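Local coordinates for binding domain (Hc) of Paraclostridial Mosquitocidal Protein 1 (Paraclostridium bifermentans, PDB 6HOX), which serves as the receptor-binding region of a botulinum-like neurotoxin that specifically targets Anopheles mosquitoes, at residues Phe89-Trp94 and Gln121-Ser126; Gly109-Leu114 and Asn131-Met136; Phe207-Glu210 and Asn216-Ile219. All blocks are in the same frame, centred on the assembly; numbering follows the deposited sequence.

Contact 1. Residues Phe89-Trp94 and Gln121-Ser126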
loop_
_atom_site.group_PDB
_atom_site.type_symbol
_atom_site.label_atom_id
_atom_site.label_comp_id
_atom_site.label_asym_id
_atom_site.label_seq_id
_atom_site.Cartn_x
_atom_site.Cartn_y
_atom_site.Cartn_z
ATOM N N PHE A 89 23.280 -11.258 5.258
ATOM C CA PHE A 89 22.496 -10.920 4.064
ATOM C C PHE A 89 21.240 -10.134 4.454
ATOM O O PHE A 89 20.864 -10.078 5.639
ATOM C CB PHE A 89 22.164 -12.168 3.243
ATOM C CG PHE A 89 21.301 -13.186 3.940
ATOM C CD1 PHE A 89 21.869 -14.170 4.736
ATOM C CD2 PHE A 89 19.924 -13.161 3.800
ATOM C CE1 PHE A 89 21.073 -15.107 5.377
ATOM C CE2 PHE A 89 19.130 -14.100 4.437
ATOM C CZ PHE A 89 19.707 -15.073 5.229
ATOM N N THR A 90 20.651 -9.497 3.433
ATOM C CA THR A 90 19.380 -8.823 3.518
ATOM C C THR A 90 18.487 -9.293 2.363
ATOM O O THR A 90 18.957 -9.479 1.229
ATOM C CB THR A 90 19.564 -7.300 3.501
ATOM O OG1 THR A 90 20.359 -6.990 4.646
ATOM C CG2 THR A 90 18.257 -6.535 3.546
ATOM N N ILE A 91 17.220 -9.543 2.703
ATOM C CA ILE A 91 16.156 -9.765 1.775
ATOM C C ILE A 91 15.186 -8.581 1.906
ATOM O O ILE A 91 14.762 -8.260 3.014
ATOM C CB ILE A 91 15.473 -11.123 2.047
ATOM C CG1 ILE A 91 16.394 -12.297 1.697
ATOM C CG2 ILE A 91 14.143 -11.226 1.304
ATOM C CD1 ILE A 91 15.850 -13.661 2.075
ATOM N N SER A 92 14.835 -7.962 0.775
ATOM C CA SER A 92 13.773 -6.934 0.712
ATOM C C SER A 92 12.818 -7.225 -0.453
ATOM O O SER A 92 13.176 -7.888 -1.422
ATOM C CB SER A 92 14.331 -5.530 0.651
ATOM O OG SER A 92 14.970 -5.232 -0.585
ATOM N N PHE A 93 11.573 -6.764 -0.318
ATOM C CA PHE A 93 10.579 -6.936 -1.370
ATOM C C PHE A 93 9.327 -6.108 -1.076
ATOM O O PHE A 93 8.935 -5.848 0.112
ATOM C CB PHE A 93 10.194 -8.413 -1.536
ATOM C CG PHE A 93 9.669 -9.103 -0.298
ATOM C CD1 PHE A 93 10.538 -9.679 0.615
ATOM C CD2 PHE A 93 8.312 -9.214 -0.068
ATOM C CE1 PHE A 93 10.067 -10.309 1.754
ATOM C CE2 PHE A 93 7.838 -9.879 1.050
ATOM C CZ PHE A 93 8.716 -10.410 1.968
ATOM N N TRP A 94 8.682 -5.713 -2.180
ATOM C CA TRP A 94 7.338 -5.178 -2.158
ATOM C C TRP A 94 6.371 -6.346 -2.306
ATOM O O TRP A 94 6.572 -7.197 -3.182
ATOM C CB TRP A 94 7.146 -4.167 -3.284
ATOM C CG TRP A 94 7.735 -2.825 -2.995
ATOM C CD1 TRP A 94 8.900 -2.306 -3.479
ATOM C CD2 TRP A 94 7.165 -1.813 -2.147
ATOM N NE1 TRP A 94 9.087 -1.035 -3.008
ATOM C CE2 TRP A 94 8.034 -0.701 -2.196
ATOM C CE3 TRP A 94 5.996 -1.727 -1.377
ATOM C CZ2 TRP A 94 7.782 0.462 -1.471
ATOM C CZ3 TRP A 94 5.738 -0.563 -0.682
ATOM C CH2 TRP A 94 6.620 0.514 -0.734
ATOM N N GLN A 121 17.358 -27.897 5.691
ATOM C CA GLN A 121 17.654 -26.642 6.366
ATOM C C GLN A 121 17.465 -25.501 5.370
ATOM O O GLN A 121 17.253 -25.764 4.178
ATOM C CB GLN A 121 19.085 -26.669 6.905
ATOM C CG GLN A 121 20.150 -26.665 5.813
ATOM C CD GLN A 121 20.938 -27.949 5.764
ATOM O OE1 GLN A 121 20.564 -28.962 6.357
ATOM N NE2 GLN A 121 22.069 -27.893 5.086
ATOM N N GLY A 122 17.569 -24.262 5.866
ATOM C CA GLY A 122 17.489 -23.059 5.031
ATOM C C GLY A 122 16.541 -22.028 5.610
ATOM O O GLY A 122 16.440 -21.890 6.860
ATOM N N TRP A 123 15.847 -21.313 4.711
ATOM C CA TRP A 123 14.922 -20.263 5.098
ATOM C C TRP A 123 13.658 -20.313 4.232
ATOM O O TRP A 123 13.646 -20.903 3.131
ATOM C CB TRP A 123 15.608 -18.888 5.039
ATOM C CG TRP A 123 16.123 -18.503 3.690
ATOM C CD1 TRP A 123 17.404 -18.623 3.243
ATOM C CD2 TRP A 123 15.374 -17.915 2.609
ATOM N NE1 TRP A 123 17.498 -18.186 1.949
ATOM C CE2 TRP A 123 16.275 -17.729 1.538
ATOM C CE3 TRP A 123 14.039 -17.546 2.431
ATOM C CZ2 TRP A 123 15.883 -17.189 0.311
ATOM C CZ3 TRP A 123 13.655 -17.003 1.221
ATOM C CH2 TRP A 123 14.564 -16.830 0.179
ATOM N N LYS A 124 12.583 -19.713 4.751
ATOM C CA LYS A 124 11.407 -19.459 3.952
ATOM C C LYS A 124 10.651 -18.233 4.459
ATOM O O LYS A 124 10.768 -17.823 5.608
ATOM C CB LYS A 124 10.477 -20.668 3.944
ATOM C CG LYS A 124 9.915 -21.070 5.292
ATOM C CD LYS A 124 8.773 -22.053 5.157
ATOM C CE LYS A 124 9.213 -23.387 4.604
ATOM N NZ LYS A 124 8.085 -24.337 4.545
ATOM N N ILE A 125 9.858 -17.675 3.547
ATOM C CA ILE A 125 8.907 -16.596 3.790
ATOM C C ILE A 125 7.520 -17.189 3.542
ATOM O O ILE A 125 7.269 -17.730 2.449
ATOM C CB ILE A 125 9.189 -15.395 2.871
ATOM C CG1 ILE A 125 10.537 -14.745 3.172
ATOM C CG2 ILE A 125 8.071 -14.374 2.954
ATOM C CD1 ILE A 125 11.107 -13.915 2.028
ATOM N N SER A 126 6.663 -17.115 4.573
ATOM C CA SER A 126 5.333 -17.693 4.591
ATOM C C SER A 126 4.291 -16.653 5.003
ATOM O O SER A 126 4.614 -15.598 5.532
ATOM C CB SER A 126 5.272 -18.891 5.504
ATOM O OG SER A 126 6.192 -19.869 5.057
#
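In the hydrophobic interior of a concanavalin-like beta sandwich, I91 and F93 of strand 89-94 in one sheet pack on W123 and I125 of strand 122-126 in the other. The two strands run nearly the same way, their segment axes 20° apart and 11.1 Å from each other at closest approach. The methyl end of I91 sits over one face of the W123 indole: CD1 lies 3.9 Å from the centroid of the six-membered ring and only 9° off its normal, a CH-pi contact. W123 takes a chi1 of 60°, with CG between its backbone N and carbonyl carbon, and this brings one indole face to I91. An 11.1 Å separation of strand axes, bridged by side chains alone, is that of two sheets packed face to face: strand 89-96 belongs to the larger sheet, strand 122-128 to the smaller. CD1 of I125 touches both I91 and F93. It slides past CG2 of I91 at 4.1 Å and meets CE1 of F93 at 3.8 Å, approaching that ring obliquely, while I125 CG2 touches F93 CZ. W134 of the adjacent strand 131-137 packs against W123, I91 and I125, and F83 meets W123 edge-to-face.

Contact 2. Residues Gly109-Leu114 and Asn131-Met136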
loop_
_atom_site.group_PDB
_atom_site.type_symbol
_atom_site.label_atom_id
_atom_site.label_comp_id
_atom_site.label_asym_id
_atom_site.label_seq_id
_atom_site.Cartn_x
_atom_site.Cartn_y
_atom_site.Cartn_z
ATOM N N GLY A 109 -4.725 -20.678 10.953
ATOM C CA GLY A 109 -3.724 -21.335 11.775
ATOM C C GLY A 109 -2.716 -22.140 10.965
ATOM O O GLY A 109 -1.813 -22.747 11.556
ATOM N N ILE A 110 -2.837 -22.119 9.628
ATOM C CA ILE A 110 -1.959 -22.890 8.727
ATOM C C ILE A 110 -1.007 -21.930 7.996
ATOM O O ILE A 110 -1.472 -21.063 7.256
ATOM C CB ILE A 110 -2.811 -23.711 7.738
ATOM C CG1 ILE A 110 -3.688 -24.739 8.463
ATOM C CG2 ILE A 110 -1.941 -24.375 6.676
ATOM C CD1 ILE A 110 -5.002 -25.001 7.769
ATOM N N GLU A 111 0.306 -22.088 8.227
ATOM C CA GLU A 111 1.370 -21.381 7.488
ATOM C C GLU A 111 1.415 -21.924 6.061
ATOM O O GLU A 111 1.427 -23.118 5.896
ATOM C CB GLU A 111 2.784 -21.662 8.002
ATOM C CG GLU A 111 3.175 -20.946 9.261
ATOM C CD GLU A 111 4.657 -21.064 9.605
ATOM O OE1 GLU A 111 5.471 -21.328 8.691
ATOM O OE2 GLU A 111 4.995 -20.861 10.782
ATOM N N TYR A 112 1.528 -21.055 5.056
ATOM C CA TYR A 112 1.812 -21.529 3.713
ATOM C C TYR A 112 2.908 -20.671 3.066
ATOM O O TYR A 112 3.073 -19.489 3.384
ATOM C CB TYR A 112 0.536 -21.669 2.884
ATOM C CG TYR A 112 -0.307 -20.428 2.703
ATOM C CD1 TYR A 112 -0.044 -19.499 1.707
ATOM C CD2 TYR A 112 -1.406 -20.205 3.513
ATOM C CE1 TYR A 112 -0.844 -18.376 1.534
ATOM C CE2 TYR A 112 -2.213 -19.085 3.362
ATOM C CZ TYR A 112 -1.937 -18.170 2.365
ATOM O OH TYR A 112 -2.765 -17.091 2.234
ATOM N N ASP A 113 3.646 -21.312 2.147
ATOM C CA ASP A 113 4.850 -20.766 1.518
ATOM C C ASP A 113 4.485 -19.651 0.532
ATOM O O ASP A 113 3.431 -19.684 -0.136
ATOM C CB ASP A 113 5.624 -21.822 0.728
ATOM C CG ASP A 113 6.200 -22.973 1.543
ATOM O OD1 ASP A 113 6.240 -22.859 2.783
ATOM O OD2 ASP A 113 6.608 -23.979 0.916
ATOM N N LEU A 114 5.380 -18.669 0.453
ATOM C CA LEU A 114 5.408 -17.716 -0.624
ATOM C C LEU A 114 6.753 -17.813 -1.367
ATOM O O LEU A 114 6.798 -17.849 -2.603
ATOM C CB LEU A 114 5.199 -16.325 -0.031
ATOM C CG LEU A 114 5.184 -15.201 -1.060
ATOM C CD1 LEU A 114 4.111 -15.437 -2.118
ATOM C CD2 LEU A 114 4.976 -13.859 -0.385
ATOM N N ASN A 131 -0.742 -12.532 8.479
ATOM C CA ASN A 131 0.555 -12.053 8.925
ATOM C C ASN A 131 1.648 -12.758 8.103
ATOM O O ASN A 131 1.365 -13.575 7.243
ATOM C CB ASN A 131 0.694 -12.208 10.443
ATOM C CG ASN A 131 0.143 -11.010 11.191
ATOM O OD1 ASN A 131 0.794 -9.968 11.284
ATOM N ND2 ASN A 131 -1.060 -11.143 11.709
ATOM N N LEU A 132 2.896 -12.355 8.331
ATOM C CA LEU A 132 4.065 -12.789 7.561
ATOM C C LEU A 132 4.969 -13.569 8.513
ATOM O O LEU A 132 5.075 -13.204 9.691
ATOM C CB LEU A 132 4.764 -11.543 7.003
ATOM C CG LEU A 132 5.692 -11.742 5.804
ATOM C CD1 LEU A 132 4.925 -12.127 4.558
ATOM C CD2 LEU A 132 6.483 -10.480 5.534
ATOM N N VAL A 133 5.533 -14.671 8.013
ATOM C CA VAL A 133 6.480 -15.512 8.739
ATOM C C VAL A 133 7.809 -15.508 7.989
ATOM O O VAL A 133 7.825 -15.785 6.780
ATOM C CB VAL A 133 5.981 -16.963 8.855
ATOM C CG1 VAL A 133 6.999 -17.846 9.573
ATOM C CG2 VAL A 133 4.628 -17.015 9.550
ATOM N N TRP A 134 8.883 -15.219 8.725
ATOM C CA TRP A 134 10.257 -15.473 8.344
ATOM C C TRP A 134 10.766 -16.611 9.226
ATOM O O TRP A 134 10.654 -16.540 10.453
ATOM C CB TRP A 134 11.128 -14.211 8.486
ATOM C CG TRP A 134 12.596 -14.478 8.425
ATOM C CD1 TRP A 134 13.480 -14.462 9.470
ATOM C CD2 TRP A 134 13.360 -14.826 7.258
ATOM N NE1 TRP A 134 14.740 -14.749 9.022
ATOM C CE2 TRP A 134 14.696 -14.979 7.673
ATOM C CE3 TRP A 134 13.051 -14.978 5.905
ATOM C CZ2 TRP A 134 15.716 -15.302 6.783
ATOM C CZ3 TRP A 134 14.054 -15.306 5.025
ATOM C CH2 TRP A 134 15.367 -15.476 5.464
ATOM N N ARG A 135 11.302 -17.661 8.609
ATOM C CA ARG A 135 11.839 -18.759 9.389
ATOM C C ARG A 135 13.186 -19.199 8.813
ATOM O O ARG A 135 13.343 -19.294 7.577
ATOM C CB ARG A 135 10.861 -19.935 9.443
ATOM C CG ARG A 135 11.472 -21.166 10.107
ATOM C CD ARG A 135 10.521 -22.318 10.355
ATOM N NE ARG A 135 9.420 -21.889 11.210
ATOM C CZ ARG A 135 8.184 -21.664 10.775
ATOM N NH1 ARG A 135 7.801 -22.160 9.610
ATOM N NH2 ARG A 135 7.348 -20.942 11.506
ATOM N N MET A 136 14.134 -19.442 9.730
ATOM C CA MET A 136 15.429 -20.058 9.479
ATOM C C MET A 136 15.510 -21.389 10.244
ATOM O O MET A 136 15.062 -21.481 11.398
ATOM C CB MET A 136 16.561 -19.136 9.946
ATOM C CG MET A 136 16.714 -17.901 9.067
ATOM S SD MET A 136 17.891 -16.696 9.702
ATOM C CE MET A 136 17.061 -16.268 11.215
#
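E111 and V133 stand opposite each other with their CA atoms 7.9 Å apart, too far for direct backbone pairing, because strand 122-128 lies between the two segments and pairs with both 112-113 and 131-136. Side chains therefore have to span the middle strand. E111 reaches over it with an extended chain and presents its carboxylate to the edge of the R135 guanidinium. The salt bridge is two-pronged: NH1 of R135 donates to E111 OE1 at 2.6 Å, and NH2 of R135 to E111 OE2 at 2.5 Å, a very short separation whose exact value is doubtful. Both hydrogen bonds are nearly straight (N-H...O about 165°). The two flat groups are nearly coplanar, with 21° between their planes, and the NH1 bond uses the syn side of OE1. R135 gets there by a bend in its chain at chi3, which turns the guanidinium edge back toward E111. V133 lies against the carboxylate: its CG1 is 3.8 Å from E111 OE2, and CG2 packs against E111 CD at 4.0 Å, giving the acid an apolar flank. NH2 of R135 has a second acidic partner, OD2 of D145 on the next strand, 143-147, while the E111 side chain also touches K128 of the middle strand. On this outer face of the smaller sheet of the lectin-like sandwich, a row of charges thus runs across neighbouring strands. R135, shared by E111 and D145, and the nearby K128 would be expected to keep the E111 carboxylate ionised, and the paired bonds hold that carboxylate against rotation; the ion pair links the irregular approach to strand 112-113 to strand 131-137.

Contact 3. Residues Phe207-Glu210 and Asn216-Ile219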
loop_
_atom_site.group_PDB
_atom_site.type_symbol
_atom_site.label_atom_id
_atom_site.label_comp_id
_atom_site.label_asym_id
_atom_site.label_seq_id
_atom_site.Cartn_x
_atom_site.Cartn_y
_atom_site.Cartn_z
ATOM N N PHE A 207 9.676 -19.334 -5.763
ATOM C CA PHE A 207 8.632 -18.332 -5.572
ATOM C C PHE A 207 7.315 -18.960 -6.008
ATOM O O PHE A 207 7.105 -19.190 -7.204
ATOM C CB PHE A 207 8.927 -17.076 -6.388
ATOM C CG PHE A 207 10.197 -16.357 -6.020
ATOM C CD1 PHE A 207 11.429 -16.830 -6.441
ATOM C CD2 PHE A 207 10.163 -15.202 -5.256
ATOM C CE1 PHE A 207 12.594 -16.174 -6.093
ATOM C CE2 PHE A 207 11.335 -14.564 -4.886
ATOM C CZ PHE A 207 12.549 -15.051 -5.311
ATOM N N LYS A 208 6.446 -19.258 -5.039
ATOM C CA LYS A 208 5.232 -20.030 -5.283
ATOM C C LYS A 208 4.397 -20.109 -4.011
ATOM O O LYS A 208 4.953 -20.369 -2.935
ATOM C CB LYS A 208 5.583 -21.466 -5.674
ATOM C CG LYS A 208 4.417 -22.313 -6.146
ATOM C CD LYS A 208 4.818 -23.745 -6.413
ATOM C CE LYS A 208 3.718 -24.538 -7.090
ATOM N NZ LYS A 208 2.532 -24.697 -6.215
ATOM N N LEU A 209 3.079 -19.924 -4.167
ATOM C CA LEU A 209 2.110 -20.238 -3.117
ATOM C C LEU A 209 2.050 -21.760 -2.952
ATOM O O LEU A 209 1.670 -22.449 -3.893
ATOM C CB LEU A 209 0.729 -19.691 -3.491
ATOM C CG LEU A 209 0.532 -18.195 -3.273
ATOM C CD1 LEU A 209 -0.686 -17.697 -4.030
ATOM C CD2 LEU A 209 0.404 -17.887 -1.789
ATOM N N GLU A 210 2.452 -22.262 -1.778
ATOM C CA GLU A 210 2.475 -23.700 -1.522
ATOM C C GLU A 210 1.881 -23.978 -0.146
ATOM O O GLU A 210 2.445 -23.549 0.840
ATOM C CB GLU A 210 3.908 -24.230 -1.611
ATOM C CG GLU A 210 3.999 -25.745 -1.644
ATOM C CD GLU A 210 3.322 -26.348 -2.864
ATOM O OE1 GLU A 210 3.775 -26.082 -3.997
ATOM O OE2 GLU A 210 2.307 -27.021 -2.680
ATOM N N ASN A 216 -8.206 -19.239 -4.337
ATOM C CA ASN A 216 -8.451 -17.916 -4.869
ATOM C C ASN A 216 -7.299 -16.976 -4.481
ATOM O O ASN A 216 -7.200 -15.898 -5.012
ATOM C CB ASN A 216 -9.813 -17.400 -4.414
ATOM C CG ASN A 216 -10.946 -18.247 -4.959
ATOM O OD1 ASN A 216 -11.050 -18.442 -6.167
ATOM N ND2 ASN A 216 -11.773 -18.785 -4.083
ATOM N N GLN A 217 -6.424 -17.398 -3.558
ATOM C CA GLN A 217 -5.315 -16.552 -3.123
ATOM C C GLN A 217 -4.369 -16.285 -4.295
ATOM O O GLN A 217 -4.110 -17.158 -5.151
ATOM C CB GLN A 217 -4.554 -17.188 -1.960
ATOM C CG GLN A 217 -3.517 -16.283 -1.310
ATOM C CD GLN A 217 -4.078 -15.008 -0.726
ATOM O OE1 GLN A 217 -4.718 -14.211 -1.416
ATOM N NE2 GLN A 217 -3.766 -14.759 0.533
ATOM N N PHE A 218 -3.873 -15.048 -4.333
ATOM C CA PHE A 218 -2.884 -14.610 -5.293
ATOM C C PHE A 218 -2.063 -13.502 -4.637
ATOM O O PHE A 218 -2.558 -12.759 -3.788
ATOM C CB PHE A 218 -3.547 -14.147 -6.595
ATOM C CG PHE A 218 -4.350 -12.863 -6.493
ATOM C CD1 PHE A 218 -5.647 -12.866 -6.006
ATOM C CD2 PHE A 218 -3.804 -11.647 -6.881
ATOM C CE1 PHE A 218 -6.378 -11.686 -5.916
ATOM C CE2 PHE A 218 -4.538 -10.470 -6.815
ATOM C CZ PHE A 218 -5.822 -10.491 -6.317
ATOM N N ILE A 219 -0.803 -13.388 -5.036
ATOM C CA ILE A 219 0.078 -12.407 -4.437
ATOM C C ILE A 219 0.737 -11.614 -5.558
ATOM O O ILE A 219 1.057 -12.168 -6.594
ATOM C CB ILE A 219 1.129 -13.100 -3.550
ATOM C CG1 ILE A 219 0.483 -13.959 -2.461
ATOM C CG2 ILE A 219 2.106 -12.091 -2.978
ATOM C CD1 ILE A 219 -0.218 -13.177 -1.394
#
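L209 points across at the backbone of Q217 and F218 and at the side chain of I219, its two methyls dividing the work. CD1 lies against the main chain, 3.6 Å from Q217 O and 4.0 Å from F218 CA, and brushes CG of Q217. The other methyl, CD2, meets CG1 of I219 at 4.0 Å, the two branched side chains crossing at a slant. CG of L209 lies beside its own backbone N (chi1 -78°), an orientation that carries both methyls forward to the 216-219 segment. Q217 also points toward L209 but folds back at chi2, 60°, so that its amide oxygen reaches the next backbone N: F218 N donates to Q217 OE1 at 3.2 Å, a bent, local bond of 141°. The amide's other end, NE2, is hydrogen-bonded to Y112 OH. F218 faces the other way, giving L209 its CA while its ring makes a cation-pi contact with R64. Beside L209 in the sequence, K208 and E210 turn outward and pair through K208 NZ and E210 OE1 at 2.9 Å, with E69 as a further partner of the lysine. The contact thus sets an apolar residue next to a corner of the chain against the 216-219 segment, which runs into strand 218-227 of the larger sheet. Strand 112-113 lies alongside, its Y112 packing on L209 and its D113 bonded through the backbone to E210, while S67 touches L209 and binds Q217 O, and L65 of strand 61-66 pairs with I219.

From the N terminus, strand 89-94 opens contact 1 and 109-114 opens contact 2 before either closes. Contact 1 closes at 121-126, contact 2 at 131-136, and the two therefore cross. Contact 1 ties the larger sheet to the smaller one; contact 2 spans strand 122-128, the strand that carries the second segment of contact 1, where S126 O probably hydrogen-bonds V133 N and I125 O bonds L114 N. Contact 3 follows in series much later and closes a five-residue loop between 207-210 and 216-219. It meets contact 2 through L114 O to K208 N, and reaches the larger sheet of contact 1, where strands 218-227 and 89-96 are neighbours.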